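Local coordinates for protein N-acetylmuramoyl-L-alanine amidase AmiD (Escherichia coli, PDB 3D2Y) that hydrolyses, with one zinc ion per subunit, the amide link between N-acetylmuramoyl residues and L-amino acids in cell-wall glycopeptides, at residues A[141-145]-A[146-150]. Residues are numbered along the deposited sequence; the frame is centred on the assembly and turned at random.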
ATOM      1  N   TYR A 141      -1.793   1.678  15.398  1.00  7.64           N
ATOM      2  CA  TYR A 141      -2.091   3.031  14.864  1.00  6.52           C
ATOM      3  C   TYR A 141      -3.514   3.208  14.400  1.00  7.57           C
ATOM      4  O   TYR A 141      -3.896   4.277  13.903  1.00  8.42           O
ATOM      5  CB  TYR A 141      -1.088   3.432  13.766  1.00  8.18           C
ATOM      6  CG  TYR A 141       0.322   3.344  14.259  1.00  2.19           C
ATOM      7  CD1 TYR A 141       0.785   4.207  15.266  1.00  3.12           C
ATOM      8  CD2 TYR A 141       1.179   2.350  13.787  1.00  2.54           C
ATOM      9  CE1 TYR A 141       2.085   4.122  15.738  1.00  4.65           C
ATOM     10  CE2 TYR A 141       2.472   2.251  14.266  1.00  2.43           C
ATOM     11  CZ  TYR A 141       2.922   3.132  15.228  1.00  6.67           C
ATOM     12  OH  TYR A 141       4.207   3.029  15.722  1.00  4.76           O
ATOM     13  N   HIS A 142      -4.301   2.151  14.577  1.00  5.90           N
ATOM     14  CA  HIS A 142      -5.669   2.071  14.059  1.00  7.84           C
ATOM     15  C   HIS A 142      -5.767   2.401  12.566  1.00  7.94           C
ATOM     16  O   HIS A 142      -6.582   3.227  12.131  1.00  4.96           O
ATOM     17  CB  HIS A 142      -6.594   2.970  14.861  1.00 11.80           C
ATOM     18  CG  HIS A 142      -7.022   2.386  16.164  1.00 19.42           C
ATOM     19  ND1 HIS A 142      -6.188   2.315  17.258  1.00 17.53           N
ATOM     20  CD2 HIS A 142      -8.198   1.837  16.547  1.00 22.57           C
ATOM     21  CE1 HIS A 142      -6.834   1.750  18.260  1.00 23.49           C
ATOM     22  NE2 HIS A 142      -8.059   1.457  17.859  1.00 24.14           N
ATOM     23  N   ILE A 143      -4.881   1.794  11.789  1.00  5.09           N
ATOM     24  CA  ILE A 143      -4.808   2.059  10.364  1.00  5.17           C
ATOM     25  C   ILE A 143      -6.063   1.504   9.705  1.00  3.57           C
ATOM     26  O   ILE A 143      -6.458   0.383  10.007  1.00  8.25           O
ATOM     27  CB  ILE A 143      -3.530   1.412   9.778  1.00  3.90           C
ATOM     28  CG1 ILE A 143      -2.317   2.153  10.334  1.00  4.80           C
ATOM     29  CG2 ILE A 143      -3.589   1.419   8.238  1.00  2.79           C
ATOM     30  CD1 ILE A 143      -0.965   1.690   9.741  1.00  4.97           C
ATOM     31  N   LYS A 144      -6.740   2.320   8.887  1.00  3.93           N
ATOM     32  CA  LYS A 144      -8.018   1.933   8.257  1.00  6.25           C
ATOM     33  C   LYS A 144      -7.678   1.036   7.089  1.00  5.12           C
ATOM     34  O   LYS A 144      -6.589   1.203   6.534  1.00  7.29           O
ATOM     35  CB  LYS A 144      -8.765   3.154   7.731  1.00  7.75           C
ATOM     36  CG  LYS A 144      -9.338   3.996   8.858  1.00 14.62           C
ATOM     37  CD  LYS A 144     -10.188   5.129   8.347  1.00 18.09           C
ATOM     38  CE  LYS A 144      -9.324   6.310   7.902  1.00 21.93           C
ATOM     39  NZ  LYS A 144     -10.028   7.626   8.136  1.00 25.45           N
ATOM     40  N   PRO A 145      -8.577   0.065   6.742  1.00  4.52           N
ATOM     41  CA  PRO A 145      -8.236  -0.902   5.705  1.00  3.36           C
ATOM     42  C   PRO A 145      -7.768  -0.252   4.373  1.00  6.08           C
ATOM     43  O   PRO A 145      -6.818  -0.733   3.754  1.00  6.22           O
ATOM     44  CB  PRO A 145      -9.526  -1.711   5.534  1.00  6.17           C
ATOM     45  CG  PRO A 145     -10.242  -1.593   6.852  1.00  5.75           C
ATOM     46  CD  PRO A 145      -9.920  -0.184   7.308  1.00  7.21           C
ATOM     47  N   GLU A 146      -8.453   0.792   3.922  1.00  4.69           N
ATOM     48  CA  GLU A 146      -8.109   1.440   2.629  1.00  4.50           C
ATOM     49  C   GLU A 146      -6.714   2.100   2.620  1.00  2.00           C
ATOM     50  O   GLU A 146      -6.197   2.460   1.566  1.00  8.32           O
ATOM     51  CB  GLU A 146      -9.191   2.435   2.177  1.00  3.95           C
ATOM     52  CG  GLU A 146      -9.255   3.675   3.018  1.00  6.25           C
ATOM     53  CD  GLU A 146     -10.153   3.566   4.254  1.00 10.48           C
ATOM     54  OE1 GLU A 146     -10.528   2.467   4.707  1.00  9.21           O
ATOM     55  OE2 GLU A 146     -10.466   4.629   4.813  1.00 12.67           O
ATOM     56  N   ASN A 147      -6.102   2.220   3.792  1.00  4.29           N
ATOM     57  CA  ASN A 147      -4.778   2.819   3.887  1.00  3.53           C
ATOM     58  C   ASN A 147      -3.651   1.782   4.013  1.00  4.27           C
ATOM     59  O   ASN A 147      -2.512   2.104   4.353  1.00  5.83           O
ATOM     60  CB  ASN A 147      -4.799   3.875   5.007  1.00  2.13           C
ATOM     61  CG  ASN A 147      -5.668   5.067   4.635  1.00  6.29           C
ATOM     62  OD1 ASN A 147      -5.707   5.464   3.488  1.00  8.05           O
ATOM     63  ND2 ASN A 147      -6.374   5.627   5.605  1.00  6.30           N
ATOM     64  N   VAL A 148      -3.968   0.525   3.697  1.00  8.41           N
ATOM     65  CA  VAL A 148      -2.919  -0.473   3.435  1.00  6.11           C
ATOM     66  C   VAL A 148      -2.750  -0.544   1.898  1.00  7.04           C
ATOM     67  O   VAL A 148      -3.648  -0.986   1.195  1.00  6.41           O
ATOM     68  CB  VAL A 148      -3.317  -1.880   4.007  1.00  8.20           C
ATOM     69  CG1 VAL A 148      -2.141  -2.825   3.864  1.00  4.69           C
ATOM     70  CG2 VAL A 148      -3.774  -1.745   5.468  1.00  4.54           C
ATOM     71  N   VAL A 149      -1.630  -0.060   1.375  1.00  4.71           N
ATOM     72  CA  VAL A 149      -1.563   0.240  -0.061  1.00  4.34           C
ATOM     73  C   VAL A 149      -0.298  -0.303  -0.650  1.00  7.73           C
ATOM     74  O   VAL A 149       0.686  -0.627   0.072  1.00  6.32           O
ATOM     75  CB  VAL A 149      -1.598   1.778  -0.352  1.00  2.00           C
ATOM     76  CG1 VAL A 149      -2.985   2.388   0.033  1.00  5.88           C
ATOM     77  CG2 VAL A 149      -0.404   2.513   0.399  1.00  3.12           C
ATOM     78  N   ALA A 150      -0.351  -0.413  -1.965  1.00  6.98           N
ATOM     79  CA  ALA A 150       0.811  -0.675  -2.783  1.00  4.67           C
ATOM     80  C   ALA A 150       1.559   0.621  -2.998  1.00  3.72           C
ATOM     81  O   ALA A 150       0.978   1.689  -3.075  1.00  2.98           O
ATOM     82  CB  ALA A 150       0.355  -1.214  -4.168  1.00  5.73           C
TER
HETATM   83  O   HOH W   1      -5.559   4.879   8.373  1.00  5.99           O
HETATM   84  O   HOH W   2      -6.216  -1.889   0.778  1.00  9.87           O
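The carboxylate of E146 crosses the aliphatic part of K144 at a short 3-10 turn, the bend through which the chain passes from helix 124-141 into edge strand 148-150 of the mixed sheet of this PGRP-like amidase fold. The carboxylate folds back over the turn because CG sits between the backbone N and the carbonyl carbon (chi1 70°) and the chain bends again at chi2. This brings E146 OE1 to 3.6 Å from K144 CB and E146 OE2 to 3.6 Å from K144 CD, while OE1 also approaches the proline ring at P145 CD. The charged ends stay apart, K144 NZ standing 4.5 Å from E146 OE2; the ammonium instead makes a salt bridge to D261, the last residue of the chain, and OE2 has a long, weak ion pair with R91. An alanine in place of E146 would probably leave the methylenes of K144 uncovered on this side and R91 without its weak carboxylate partner. N147 runs alongside K144 in the same direction, its ND2 near K144 CE. A water accepts from both ND2 and the backbone N of K144, tying the amide to the start of the turn, while OD1 takes a weak hydrogen bond from W90 NE1. Two backbone bonds close the bend: N147 N to K144 O and, straighter at 166°, V148 N to P145 O. The CG2 methyls of I143 and V148 touch, 4.2 Å apart, and both side chains pack on I138 of the preceding helix. Strand 148-150 then pairs with strand 31-36 and leads to zinc ligand H151. At its start, a second water donates to P145 O (3.2 Å) and V148 O (2.8 Å), bridging turn and strand.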